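Local coordinates for agmatine ureohydrolase (Thermoplasma volcanium GSS1, PDB 3PZL), which is thought to act as an agmatinase of the arginase family, hydrolysing agmatine to putrescine and urea with two manganese ions per subunit, at residues I42-T47 and E97-T102; G122-T127 and A161-R166; R186-F189 and D193-K196. All coordinates share one frame; numbering follows the deposited sequence.

Interaction 1: residues I42-T47 and E97-T102; sequences IPFDNT and EYVIDT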
ATOM      1  N   ILE B  42      -7.350  12.639 -21.733  1.00 51.86           N
ATOM      2  CA  ILE B  42      -6.102  12.661 -22.467  1.00 52.41           C
ATOM      3  C   ILE B  42      -5.020  12.079 -21.551  1.00 52.48           C
ATOM      4  O   ILE B  42      -4.545  12.744 -20.651  1.00 52.69           O
ATOM      5  CB  ILE B  42      -5.830  14.110 -22.943  1.00 52.99           C
ATOM      6  CG1 ILE B  42      -6.748  14.396 -24.136  1.00 53.33           C
ATOM      7  CG2 ILE B  42      -4.354  14.354 -23.300  1.00 52.69           C
ATOM      8  CD1 ILE B  42      -6.943  15.815 -24.409  1.00 55.87           C
ATOM      9  N   PRO B  43      -4.656  10.811 -21.754  1.00 52.80           N
ATOM     10  CA  PRO B  43      -3.744  10.125 -20.858  1.00 52.62           C
ATOM     11  C   PRO B  43      -2.284  10.368 -21.203  1.00 53.23           C
ATOM     12  O   PRO B  43      -1.603   9.471 -21.708  1.00 53.77           O
ATOM     13  CB  PRO B  43      -4.103   8.647 -21.059  1.00 52.16           C
ATOM     14  CG  PRO B  43      -4.942   8.589 -22.287  1.00 52.49           C
ATOM     15  CD  PRO B  43      -5.089   9.944 -22.856  1.00 53.33           C
ATOM     16  N   PHE B  44      -1.799  11.569 -20.943  1.00 53.93           N
ATOM     17  CA  PHE B  44      -0.438  11.909 -21.336  1.00 54.98           C
ATOM     18  C   PHE B  44       0.383  12.393 -20.156  1.00 55.71           C
ATOM     19  O   PHE B  44      -0.085  13.141 -19.311  1.00 54.71           O
ATOM     20  CB  PHE B  44      -0.402  12.927 -22.471  1.00 54.61           C
ATOM     21  CG  PHE B  44       0.971  13.422 -22.768  1.00 55.10           C
ATOM     22  CD1 PHE B  44       1.791  12.713 -23.625  1.00 55.54           C
ATOM     23  CD2 PHE B  44       1.451  14.594 -22.183  1.00 54.62           C
ATOM     24  CE1 PHE B  44       3.058  13.161 -23.908  1.00 56.13           C
ATOM     25  CE2 PHE B  44       2.714  15.041 -22.458  1.00 55.19           C
ATOM     26  CZ  PHE B  44       3.518  14.324 -23.322  1.00 56.34           C
ATOM     27  N   ASP B  45       1.649  12.010 -20.150  1.00 57.71           N
ATOM     28  CA  ASP B  45       2.397  11.959 -18.910  1.00 58.57           C
ATOM     29  C   ASP B  45       3.865  12.210 -19.128  1.00 58.78           C
ATOM     30  O   ASP B  45       4.610  12.393 -18.163  1.00 58.64           O
ATOM     31  CB  ASP B  45       2.271  10.531 -18.378  1.00 58.58           C
ATOM     32  CG  ASP B  45       2.308  10.485 -16.923  1.00 61.90           C
ATOM     33  OD1 ASP B  45       2.710  11.541 -16.357  1.00 66.18           O
ATOM     34  OD2 ASP B  45       1.948   9.416 -16.343  1.00 63.64           O
ATOM     35  N   ASN B  46       4.276  12.171 -20.392  1.00 59.29           N
ATOM     36  CA  ASN B  46       5.666  11.964 -20.741  1.00 59.86           C
ATOM     37  C   ASN B  46       6.505  13.230 -20.658  1.00 60.17           C
ATOM     38  O   ASN B  46       7.350  13.513 -21.518  1.00 61.37           O
ATOM     39  CB  ASN B  46       5.780  11.309 -22.126  1.00 60.89           C
ATOM     40  CG  ASN B  46       6.991  10.435 -22.238  1.00 60.10           C
ATOM     41  OD1 ASN B  46       7.313   9.690 -21.303  1.00 59.99           O
ATOM     42  ND2 ASN B  46       7.691  10.536 -23.365  1.00 59.81           N
ATOM     43  N   THR B  47       6.271  13.992 -19.609  1.00 59.27           N
ATOM     44  CA  THR B  47       7.136  15.113 -19.305  1.00 59.47           C
ATOM     45  C   THR B  47       7.262  15.236 -17.775  1.00 58.65           C
ATOM     46  O   THR B  47       7.988  16.105 -17.272  1.00 58.76           O
ATOM     47  CB  THR B  47       6.619  16.432 -20.000  1.00 60.13           C
ATOM     48  OG1 THR B  47       7.695  17.104 -20.655  1.00 60.08           O
ATOM     49  CG2 THR B  47       5.976  17.375 -19.040  1.00 58.97           C
ATOM     50  N   GLU B  97       4.198  17.648 -28.493  1.00 70.39           N
ATOM     51  CA  GLU B  97       3.665  18.460 -29.589  1.00 70.99           C
ATOM     52  C   GLU B  97       2.469  17.778 -30.208  1.00 70.08           C
ATOM     53  O   GLU B  97       1.455  18.414 -30.415  1.00 70.56           O
ATOM     54  CB  GLU B  97       4.707  18.745 -30.667  1.00 72.32           C
ATOM     55  CG  GLU B  97       5.738  19.832 -30.326  1.00 76.76           C
ATOM     56  CD  GLU B  97       7.199  19.371 -30.649  1.00 83.16           C
ATOM     57  OE1 GLU B  97       7.400  18.475 -31.526  1.00 84.67           O
ATOM     58  OE2 GLU B  97       8.156  19.896 -30.008  1.00 84.86           O
ATOM     59  N   TYR B  98       2.572  16.485 -30.489  1.00 69.19           N
ATOM     60  CA  TYR B  98       1.444  15.747 -31.065  1.00 68.41           C
ATOM     61  C   TYR B  98       0.144  15.777 -30.242  1.00 67.07           C
ATOM     62  O   TYR B  98      -0.955  15.859 -30.819  1.00 67.09           O
ATOM     63  CB  TYR B  98       1.827  14.303 -31.383  1.00 68.60           C
ATOM     64  CG  TYR B  98       0.688  13.490 -31.962  1.00 68.78           C
ATOM     65  CD1 TYR B  98       0.181  13.758 -33.240  1.00 69.03           C
ATOM     66  CD2 TYR B  98       0.111  12.454 -31.219  1.00 68.78           C
ATOM     67  CE1 TYR B  98      -0.879  13.014 -33.764  1.00 70.36           C
ATOM     68  CE2 TYR B  98      -0.936  11.696 -31.735  1.00 70.20           C
ATOM     69  CZ  TYR B  98      -1.428  11.979 -33.007  1.00 71.68           C
ATOM     70  OH  TYR B  98      -2.473  11.216 -33.494  1.00 74.09           O
ATOM     71  N   VAL B  99       0.257  15.697 -28.915  1.00 65.34           N
ATOM     72  CA  VAL B  99      -0.922  15.754 -28.048  1.00 63.87           C
ATOM     73  C   VAL B  99      -1.510  17.176 -28.006  1.00 63.63           C
ATOM     74  O   VAL B  99      -2.688  17.381 -28.309  1.00 62.95           O
ATOM     75  CB  VAL B  99      -0.623  15.230 -26.631  1.00 63.29           C
ATOM     76  CG1 VAL B  99      -1.742  15.592 -25.682  1.00 64.02           C
ATOM     77  CG2 VAL B  99      -0.456  13.730 -26.632  1.00 62.46           C
ATOM     78  N   ILE B 100      -0.677  18.154 -27.677  1.00 63.50           N
ATOM     79  CA  ILE B 100      -1.087  19.552 -27.690  1.00 64.06           C
ATOM     80  C   ILE B 100      -1.787  19.962 -28.985  1.00 65.06           C
ATOM     81  O   ILE B 100      -2.764  20.715 -28.941  1.00 66.07           O
ATOM     82  CB  ILE B 100       0.090  20.491 -27.458  1.00 64.10           C
ATOM     83  CG1 ILE B 100       0.684  20.251 -26.090  1.00 64.15           C
ATOM     84  CG2 ILE B 100      -0.348  21.939 -27.531  1.00 64.25           C
ATOM     85  CD1 ILE B 100       1.886  21.106 -25.844  1.00 66.35           C
ATOM     86  N   ASP B 101      -1.286  19.497 -30.130  1.00 65.59           N
ATOM     87  CA  ASP B 101      -1.924  19.774 -31.424  1.00 65.76           C
ATOM     88  C   ASP B 101      -3.235  19.050 -31.490  1.00 65.25           C
ATOM     89  O   ASP B 101      -4.168  19.543 -32.086  1.00 66.40           O
ATOM     90  CB  ASP B 101      -1.072  19.315 -32.605  1.00 66.46           C
ATOM     91  CG  ASP B 101       0.185  20.119 -32.753  1.00 67.32           C
ATOM     92  OD1 ASP B 101       0.340  21.122 -32.032  1.00 67.85           O
ATOM     93  OD2 ASP B 101       1.028  19.735 -33.591  1.00 69.02           O
ATOM     94  N   THR B 102      -3.320  17.880 -30.873  1.00 64.35           N
ATOM     95  CA  THR B 102      -4.555  17.110 -30.932  1.00 63.89           C
ATOM     96  C   THR B 102      -5.612  17.786 -30.078  1.00 63.53           C
ATOM     97  O   THR B 102      -6.764  17.918 -30.500  1.00 63.79           O
ATOM     98  CB  THR B 102      -4.366  15.650 -30.475  1.00 63.28           C
ATOM     99  OG1 THR B 102      -3.389  14.991 -31.305  1.00 62.97           O
ATOM    100  CG2 THR B 102      -5.690  14.913 -30.543  1.00 62.48           C
TER
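Val99 sets its two methyls against two different residues: CG1 stands anti to the backbone N (chi1 167°) and reaches Ile42, while CG2 is directed to Phe44. On the other side Ile42 holds its short branch, CG2, anti to its own backbone N, and this methyl lies 3.7 Å from Val99 CG1, the two side chains running alongside each other in opposite senses. Phe44 offers the CG and CD1 part of its ring, with CD1 3.9 Å from Val99 CG2 in an oblique approach. The beta-branched valine suits this place because one helical residue can present a methyl to each of two neighbours from a compact, rigid group.

Pro43, between Ile42 and Phe44, is the centre of an inverse gamma turn, closed by a weak bond from Phe44 N to Ile42 O (3.0 Å); with this bend both residues direct their CB toward the helix. The chain then curls over the aromatic ring, so that Asn46 N sits 3.7 Å above the ring plane, over its centre. Ile126 touches both Ile42 and Val99, and Met90 also packs on Val99, making a small buried apolar cluster.

This is the packing of helix 96-112 against the loop that leaves the C-terminal end of parallel strand 37-42 in the alpha/beta fold of the arginase family.

Interaction 2: residues G122-T127 and A161-R166; sequences GEHSIT and ACVTRR. With MN (manganese (II) ion), chain F.
His124 gives ND1 to a manganese ion at 2.4 Å, and Val163 covers one face of the same imidazole. The methyl CG1 of Val163 lies 4.0 Å from the centroid of the His124 ring, 20° off the ring normal, a CH-pi contact displaced toward the ND1 and CG side. With CG1 between the backbone N and the carbonyl carbon (chi1 50°), CG2 of Val163 falls anti to the backbone N and stands 3.8 Å from His124 O and 4.2 Å from Thr127 CB. Asp144, Asp148 and Asp229 complete the protein ligands of this metal.

The second shell fixes the ring by its far nitrogen. NE2 of His124 is hydrogen-bonded to Ser227 OG, and Thr127 OG1, which lies in the ring plane at its edge, is bonded to both Ser227 and Asp269. Threonine fits here because its hydroxyl serves this network while its carbon side meets the valine. The backbone ties the same turn together, Thr127 N donating to His124 O at 3.1 Å. Across the contact, Val163 opens helix 163-171 just after the N-cap residue Cys162, and its side chain also touches Asp148. Replacing Val163 by an alanine would strip away both methyls and is likely to leave the covered face of His124 and the carbon side of Thr127 without their packing partner, so that the imidazole would be less firmly backed.

Held at both nitrogens and covered by a valine that cannot coordinate, the imidazole probably has little freedom to turn. The hydrogen-bonded series from Asp269 through Thr127 and Ser227 may also polarise it and thereby strengthen its bond to manganese.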
ATOM      1  N   GLY B 122      -3.793  13.955 -17.724  1.00 49.45           N
ATOM      2  CA  GLY B 122      -2.697  13.666 -16.871  1.00 50.98           C
ATOM      3  C   GLY B 122      -2.038  15.020 -16.648  1.00 52.00           C
ATOM      4  O   GLY B 122      -2.559  15.847 -15.858  1.00 52.01           O
ATOM      5  N   GLU B 123      -0.924  15.260 -17.349  1.00 52.34           N
ATOM      6  CA  GLU B 123      -0.101  16.470 -17.152  1.00 53.50           C
ATOM      7  C   GLU B 123      -0.826  17.758 -17.449  1.00 53.61           C
ATOM      8  O   GLU B 123      -1.917  17.747 -18.025  1.00 53.83           O
ATOM      9  CB  GLU B 123       1.105  16.478 -18.062  1.00 54.45           C
ATOM     10  CG  GLU B 123       2.120  15.489 -17.746  1.00 55.82           C
ATOM     11  CD  GLU B 123       3.288  15.609 -18.657  1.00 59.29           C
ATOM     12  OE1 GLU B 123       3.223  16.386 -19.642  1.00 57.83           O
ATOM     13  OE2 GLU B 123       4.281  14.914 -18.377  1.00 63.17           O
ATOM     14  N   HIS B 124      -0.185  18.858 -17.063  1.00 53.41           N
ATOM     15  CA  HIS B 124      -0.735  20.197 -17.240  1.00 54.27           C
ATOM     16  C   HIS B 124      -0.448  20.733 -18.634  1.00 55.36           C
ATOM     17  O   HIS B 124      -1.079  21.685 -19.079  1.00 56.41           O
ATOM     18  CB  HIS B 124      -0.189  21.170 -16.190  1.00 53.31           C
ATOM     19  CG  HIS B 124      -1.070  22.347 -15.951  1.00 51.93           C
ATOM     20  ND1 HIS B 124      -0.848  23.242 -14.908  1.00 51.76           N
ATOM     21  CD2 HIS B 124      -2.187  22.769 -16.610  1.00 48.78           C
ATOM     22  CE1 HIS B 124      -1.782  24.180 -14.954  1.00 51.98           C
ATOM     23  NE2 HIS B 124      -2.597  23.923 -15.983  1.00 49.88           N
ATOM     24  N   SER B 125       0.487  20.122 -19.338  1.00 55.63           N
ATOM     25  CA  SER B 125       0.865  20.670 -20.615  1.00 56.69           C
ATOM     26  C   SER B 125      -0.205  20.457 -21.667  1.00 56.28           C
ATOM     27  O   SER B 125      -0.149  21.082 -22.714  1.00 57.98           O
ATOM     28  CB  SER B 125       2.184  20.094 -21.086  1.00 57.28           C
ATOM     29  OG  SER B 125       2.091  18.680 -21.176  1.00 60.71           O
ATOM     30  N   ILE B 126      -1.191  19.612 -21.408  1.00 54.64           N
ATOM     31  CA  ILE B 126      -2.288  19.491 -22.348  1.00 53.89           C
ATOM     32  C   ILE B 126      -3.112  20.771 -22.468  1.00 54.15           C
ATOM     33  O   ILE B 126      -3.776  20.984 -23.482  1.00 54.81           O
ATOM     34  CB  ILE B 126      -3.180  18.332 -22.007  1.00 53.35           C
ATOM     35  CG1 ILE B 126      -3.798  18.496 -20.620  1.00 52.40           C
ATOM     36  CG2 ILE B 126      -2.383  17.045 -22.071  1.00 54.69           C
ATOM     37  CD1 ILE B 126      -4.829  17.447 -20.265  1.00 49.00           C
ATOM     38  N   THR B 127      -3.072  21.596 -21.414  1.00 53.69           N
ATOM     39  CA  THR B 127      -3.772  22.891 -21.329  1.00 53.28           C
ATOM     40  C   THR B 127      -3.340  23.860 -22.426  1.00 53.86           C
ATOM     41  O   THR B 127      -4.157  24.547 -22.999  1.00 54.05           O
ATOM     42  CB  THR B 127      -3.592  23.523 -19.923  1.00 52.18           C
ATOM     43  OG1 THR B 127      -4.359  22.775 -18.994  1.00 51.47           O
ATOM     44  CG2 THR B 127      -4.094  24.913 -19.852  1.00 52.23           C
ATOM     45  N   ALA B 161       6.232  22.189 -16.945  1.00 64.97           N
ATOM     46  CA  ALA B 161       6.642  23.243 -16.038  1.00 64.97           C
ATOM     47  C   ALA B 161       6.764  24.591 -16.769  1.00 65.72           C
ATOM     48  O   ALA B 161       7.300  25.562 -16.221  1.00 66.39           O
ATOM     49  CB  ALA B 161       7.960  22.863 -15.392  1.00 64.89           C
ATOM     50  N   CYS B 162       6.265  24.644 -18.003  1.00 65.88           N
ATOM     51  CA  CYS B 162       6.377  25.823 -18.846  1.00 66.47           C
ATOM     52  C   CYS B 162       5.012  26.249 -19.354  1.00 66.60           C
ATOM     53  O   CYS B 162       4.916  27.205 -20.144  1.00 67.51           O
ATOM     54  CB  CYS B 162       7.254  25.523 -20.052  1.00 67.17           C
ATOM     55  SG  CYS B 162       8.880  24.906 -19.691  1.00 67.79           S
ATOM     56  N   VAL B 163       3.961  25.550 -18.909  1.00 65.56           N
ATOM     57  CA  VAL B 163       2.610  25.817 -19.401  1.00 65.57           C
ATOM     58  C   VAL B 163       2.231  27.314 -19.337  1.00 66.33           C
ATOM     59  O   VAL B 163       1.735  27.869 -20.317  1.00 67.59           O
ATOM     60  CB  VAL B 163       1.533  24.870 -18.784  1.00 64.01           C
ATOM     61  CG1 VAL B 163       1.642  24.845 -17.346  1.00 64.29           C
ATOM     62  CG2 VAL B 163       0.124  25.299 -19.159  1.00 64.00           C
ATOM     63  N   THR B 164       2.492  27.970 -18.211  1.00 66.14           N
ATOM     64  CA  THR B 164       2.119  29.378 -18.069  1.00 66.58           C
ATOM     65  C   THR B 164       2.859  30.241 -19.068  1.00 67.51           C
ATOM     66  O   THR B 164       2.300  31.181 -19.597  1.00 67.91           O
ATOM     67  CB  THR B 164       2.351  29.927 -16.639  1.00 66.14           C
ATOM     68  OG1 THR B 164       1.618  29.138 -15.693  1.00 66.37           O
ATOM     69  CG2 THR B 164       1.860  31.367 -16.543  1.00 66.20           C
ATOM     70  N   ARG B 165       4.118  29.912 -19.319  1.00 68.33           N
ATOM     71  CA  ARG B 165       4.939  30.693 -20.206  1.00 69.62           C
ATOM     72  C   ARG B 165       4.377  30.631 -21.602  1.00 70.08           C
ATOM     73  O   ARG B 165       4.172  31.653 -22.244  1.00 70.67           O
ATOM     74  CB  ARG B 165       6.350  30.154 -20.216  1.00 69.92           C
ATOM     75  CG  ARG B 165       7.332  31.106 -20.841  1.00 72.38           C
ATOM     76  CD  ARG B 165       7.982  31.976 -19.797  1.00 73.75           C
ATOM     77  NE  ARG B 165       8.688  33.082 -20.435  1.00 77.19           N
ATOM     78  CZ  ARG B 165       9.706  33.753 -19.897  1.00 78.30           C
ATOM     79  NH1 ARG B 165      10.175  33.429 -18.687  1.00 78.72           N
ATOM     80  NH2 ARG B 165      10.260  34.754 -20.578  1.00 78.22           N
ATOM     81  N   ARG B 166       4.128  29.416 -22.064  1.00 70.27           N
ATOM     82  CA  ARG B 166       3.524  29.192 -23.370  1.00 70.96           C
ATOM     83  C   ARG B 166       2.140  29.840 -23.466  1.00 70.73           C
ATOM     84  O   ARG B 166       1.686  30.178 -24.570  1.00 72.00           O
ATOM     85  CB  ARG B 166       3.470  27.689 -23.668  1.00 70.74           C
ATOM     86  CG  ARG B 166       4.263  27.203 -24.896  1.00 73.39           C
ATOM     87  CD  ARG B 166       5.559  27.957 -25.178  1.00 75.82           C
ATOM     88  NE  ARG B 166       6.631  27.468 -24.328  1.00 76.52           N
ATOM     89  CZ  ARG B 166       7.518  28.247 -23.714  1.00 76.83           C
ATOM     90  NH1 ARG B 166       7.461  29.575 -23.842  1.00 77.00           N
ATOM     91  NH2 ARG B 166       8.453  27.692 -22.957  1.00 75.53           N
TER
HETATM   92 MN    MN F 314       1.278  22.953 -13.799  1.00 56.27          MN

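Interaction 3: residues R186-F189 and D193-K196; sequences REEF and DFRK
Glu188, whose CB packs on Phe194, has its carboxylate held mainly by Ser147, whose OG is hydrogen-bonded to OE2, while OE1 has a weak bond from Ser185 N and a long, weak ion pair with Arg150. A glutamate suits this buried position because its chain, extended beyond CG, carries the carboxylate to these partners and keeps its aliphatic root for the aromatic neighbour. CB of Glu188 is 4.0 Å from Phe194 CD1, and the Glu188 carbonyl oxygen approaches the same ring obliquely.

Phe194 turns its CG anti to the backbone N (chi1 -167°), which swings the ring back over the end of the preceding short helix. There one ring face receives the backbone of Phe189: the CA atom lies 4.0 Å from the Phe194 centroid and 14° off the normal, a CH-pi contact. The CB of Phe189 points away from Phe194, and its ring atom CD1 lies 4.4 Å from Phe194 CE2. The ring also meets Tyr71 of a neighbouring subunit, whose Tyr73 packs on both phenylalanines.

The 3-10 turn is braced by a 2.9 Å salt bridge between Lys196 NZ and Asp193 OD1, in which the lysine nitrogen meets OD1 from above the carboxylate plane. Phe194 also stacks on Phe199 of strand 198-201, an outermost strand of the chain's parallel sheet. The contact thus joins helix 186-189 to the 3-10 turn leading into that strand, while Asp193 and Lys196 touch helix 163-171.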
ATOM      1  N   ARG B 186      13.681  30.947  -9.178  1.00 72.67           N
ATOM      2  CA  ARG B 186      14.263  32.300  -9.361  1.00 75.21           C
ATOM      3  C   ARG B 186      14.424  32.784 -10.818  1.00 75.91           C
ATOM      4  O   ARG B 186      14.261  33.975 -11.114  1.00 76.02           O
ATOM      5  CB  ARG B 186      15.609  32.371  -8.667  1.00 75.59           C
ATOM      6  CG  ARG B 186      16.513  31.224  -9.070  1.00 79.09           C
ATOM      7  CD  ARG B 186      17.709  31.728  -9.877  1.00 83.50           C
ATOM      8  NE  ARG B 186      18.471  32.710  -9.100  1.00 84.98           N
ATOM      9  CZ  ARG B 186      19.564  33.319  -9.539  1.00 87.78           C
ATOM     10  NH1 ARG B 186      20.189  34.200  -8.760  1.00 89.64           N
ATOM     11  NH2 ARG B 186      20.033  33.049 -10.753  1.00 88.86           N
ATOM     12  N   GLU B 187      14.741  31.851 -11.711  1.00 76.11           N
ATOM     13  CA  GLU B 187      14.867  32.139 -13.122  1.00 77.45           C
ATOM     14  C   GLU B 187      13.569  32.687 -13.686  1.00 77.88           C
ATOM     15  O   GLU B 187      13.576  33.522 -14.593  1.00 79.10           O
ATOM     16  CB  GLU B 187      15.248  30.882 -13.848  1.00 76.97           C
ATOM     17  CG  GLU B 187      16.388  30.189 -13.159  1.00 79.14           C
ATOM     18  CD  GLU B 187      16.669  28.840 -13.754  1.00 81.73           C
ATOM     19  OE1 GLU B 187      15.699  28.223 -14.269  1.00 82.47           O
ATOM     20  OE2 GLU B 187      17.855  28.411 -13.716  1.00 81.56           O
ATOM     21  N   GLU B 188      12.452  32.230 -13.129  1.00 77.38           N
ATOM     22  CA  GLU B 188      11.136  32.757 -13.490  1.00 76.94           C
ATOM     23  C   GLU B 188      10.906  34.099 -12.809  1.00 77.65           C
ATOM     24  O   GLU B 188      10.576  35.079 -13.473  1.00 78.27           O
ATOM     25  CB  GLU B 188      10.033  31.787 -13.080  1.00 75.54           C
ATOM     26  CG  GLU B 188      10.384  30.304 -13.249  1.00 74.27           C
ATOM     27  CD  GLU B 188       9.353  29.364 -12.599  1.00 72.00           C
ATOM     28  OE1 GLU B 188       9.692  28.201 -12.330  1.00 70.79           O
ATOM     29  OE2 GLU B 188       8.207  29.779 -12.366  1.00 70.35           O
ATOM     30  N   PHE B 189      11.095  34.134 -11.487  1.00 77.80           N
ATOM     31  CA  PHE B 189      10.891  35.343 -10.686  1.00 78.66           C
ATOM     32  C   PHE B 189      11.747  36.526 -11.138  1.00 79.77           C
ATOM     33  O   PHE B 189      11.393  37.680 -10.909  1.00 79.81           O
ATOM     34  CB  PHE B 189      11.166  35.065  -9.203  1.00 78.68           C
ATOM     35  CG  PHE B 189      11.084  36.303  -8.322  1.00 80.42           C
ATOM     36  CD1 PHE B 189       9.875  36.693  -7.742  1.00 80.88           C
ATOM     37  CD2 PHE B 189      12.216  37.090  -8.091  1.00 81.92           C
ATOM     38  CE1 PHE B 189       9.800  37.849  -6.940  1.00 82.00           C
ATOM     39  CE2 PHE B 189      12.150  38.239  -7.300  1.00 81.64           C
ATOM     40  CZ  PHE B 189      10.943  38.617  -6.722  1.00 81.88           C
ATOM     41  N   ASP B 193       9.197  39.334 -17.675  1.00 78.44           N
ATOM     42  CA  ASP B 193       7.847  38.902 -18.074  1.00 76.88           C
ATOM     43  C   ASP B 193       6.998  38.294 -16.969  1.00 75.19           C
ATOM     44  O   ASP B 193       5.777  38.169 -17.111  1.00 74.72           O
ATOM     45  CB  ASP B 193       7.914  37.946 -19.259  1.00 76.64           C
ATOM     46  CG  ASP B 193       8.140  38.666 -20.562  1.00 77.31           C
ATOM     47  OD1 ASP B 193       8.375  39.903 -20.541  1.00 78.49           O
ATOM     48  OD2 ASP B 193       8.081  37.991 -21.608  1.00 76.39           O
ATOM     49  N   PHE B 194       7.635  37.932 -15.864  1.00 73.91           N
ATOM     50  CA  PHE B 194       6.938  37.349 -14.727  1.00 72.40           C
ATOM     51  C   PHE B 194       5.792  38.222 -14.214  1.00 72.75           C
ATOM     52  O   PHE B 194       4.739  37.712 -13.848  1.00 72.01           O
ATOM     53  CB  PHE B 194       7.933  37.097 -13.612  1.00 71.98           C
ATOM     54  CG  PHE B 194       7.417  36.224 -12.505  1.00 69.71           C
ATOM     55  CD1 PHE B 194       7.526  34.832 -12.591  1.00 66.93           C
ATOM     56  CD2 PHE B 194       6.863  36.801 -11.353  1.00 68.14           C
ATOM     57  CE1 PHE B 194       7.078  34.031 -11.573  1.00 64.66           C
ATOM     58  CE2 PHE B 194       6.411  36.006 -10.331  1.00 65.65           C
ATOM     59  CZ  PHE B 194       6.524  34.611 -10.440  1.00 65.94           C
ATOM     60  N   ARG B 195       5.989  39.535 -14.197  1.00 73.90           N
ATOM     61  CA  ARG B 195       4.947  40.445 -13.724  1.00 74.42           C
ATOM     62  C   ARG B 195       3.793  40.632 -14.724  1.00 73.31           C
ATOM     63  O   ARG B 195       2.758  41.199 -14.368  1.00 72.92           O
ATOM     64  CB  ARG B 195       5.544  41.791 -13.309  1.00 75.96           C
ATOM     65  CG  ARG B 195       4.762  42.512 -12.207  1.00 81.37           C
ATOM     66  CD  ARG B 195       4.930  44.068 -12.284  1.00 88.72           C
ATOM     67  NE  ARG B 195       4.031  44.805 -11.370  1.00 92.85           N
ATOM     68  CZ  ARG B 195       4.348  45.169 -10.122  1.00 95.19           C
ATOM     69  NH1 ARG B 195       5.540  44.861  -9.610  1.00 97.10           N
ATOM     70  NH2 ARG B 195       3.472  45.832  -9.372  1.00 95.36           N
ATOM     71  N   LYS B 196       3.957  40.132 -15.953  1.00 72.38           N
ATOM     72  CA  LYS B 196       2.898  40.211 -16.971  1.00 71.74           C
ATOM     73  C   LYS B 196       1.775  39.189 -16.763  1.00 69.88           C
ATOM     74  O   LYS B 196       0.806  39.129 -17.530  1.00 69.96           O
ATOM     75  CB  LYS B 196       3.465  40.115 -18.391  1.00 72.66           C
ATOM     76  CG  LYS B 196       4.239  41.358 -18.827  1.00 74.91           C
ATOM     77  CD  LYS B 196       4.989  41.100 -20.129  1.00 77.44           C
ATOM     78  CE  LYS B 196       5.875  42.292 -20.487  1.00 79.72           C
ATOM     79  NZ  LYS B 196       6.724  41.950 -21.688  1.00 81.69           N
TER

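Overall arrangement
Interaction 2 holds one of the manganese ligands, His124, and the other two contacts flank it. Interaction 1 has its centre 10 Å away and joins it directly through a probable backbone hydrogen bond, Phe44 O to Glu123 N at 3.0 Å; the Phe44 side chain remains about 12 Å from a manganese ion. On another flank, interaction 3 is centred 16 Å from interaction 2 and touches it through Arg165 NH2 and Asp193 OD2, 4.0 Å apart, a packing contact. Its Glu188 side chain lies about 10 Å from a manganese ion. Interactions 1 and 3 do not meet: their centres are 26 Å apart and their nearest atoms about 13 Å.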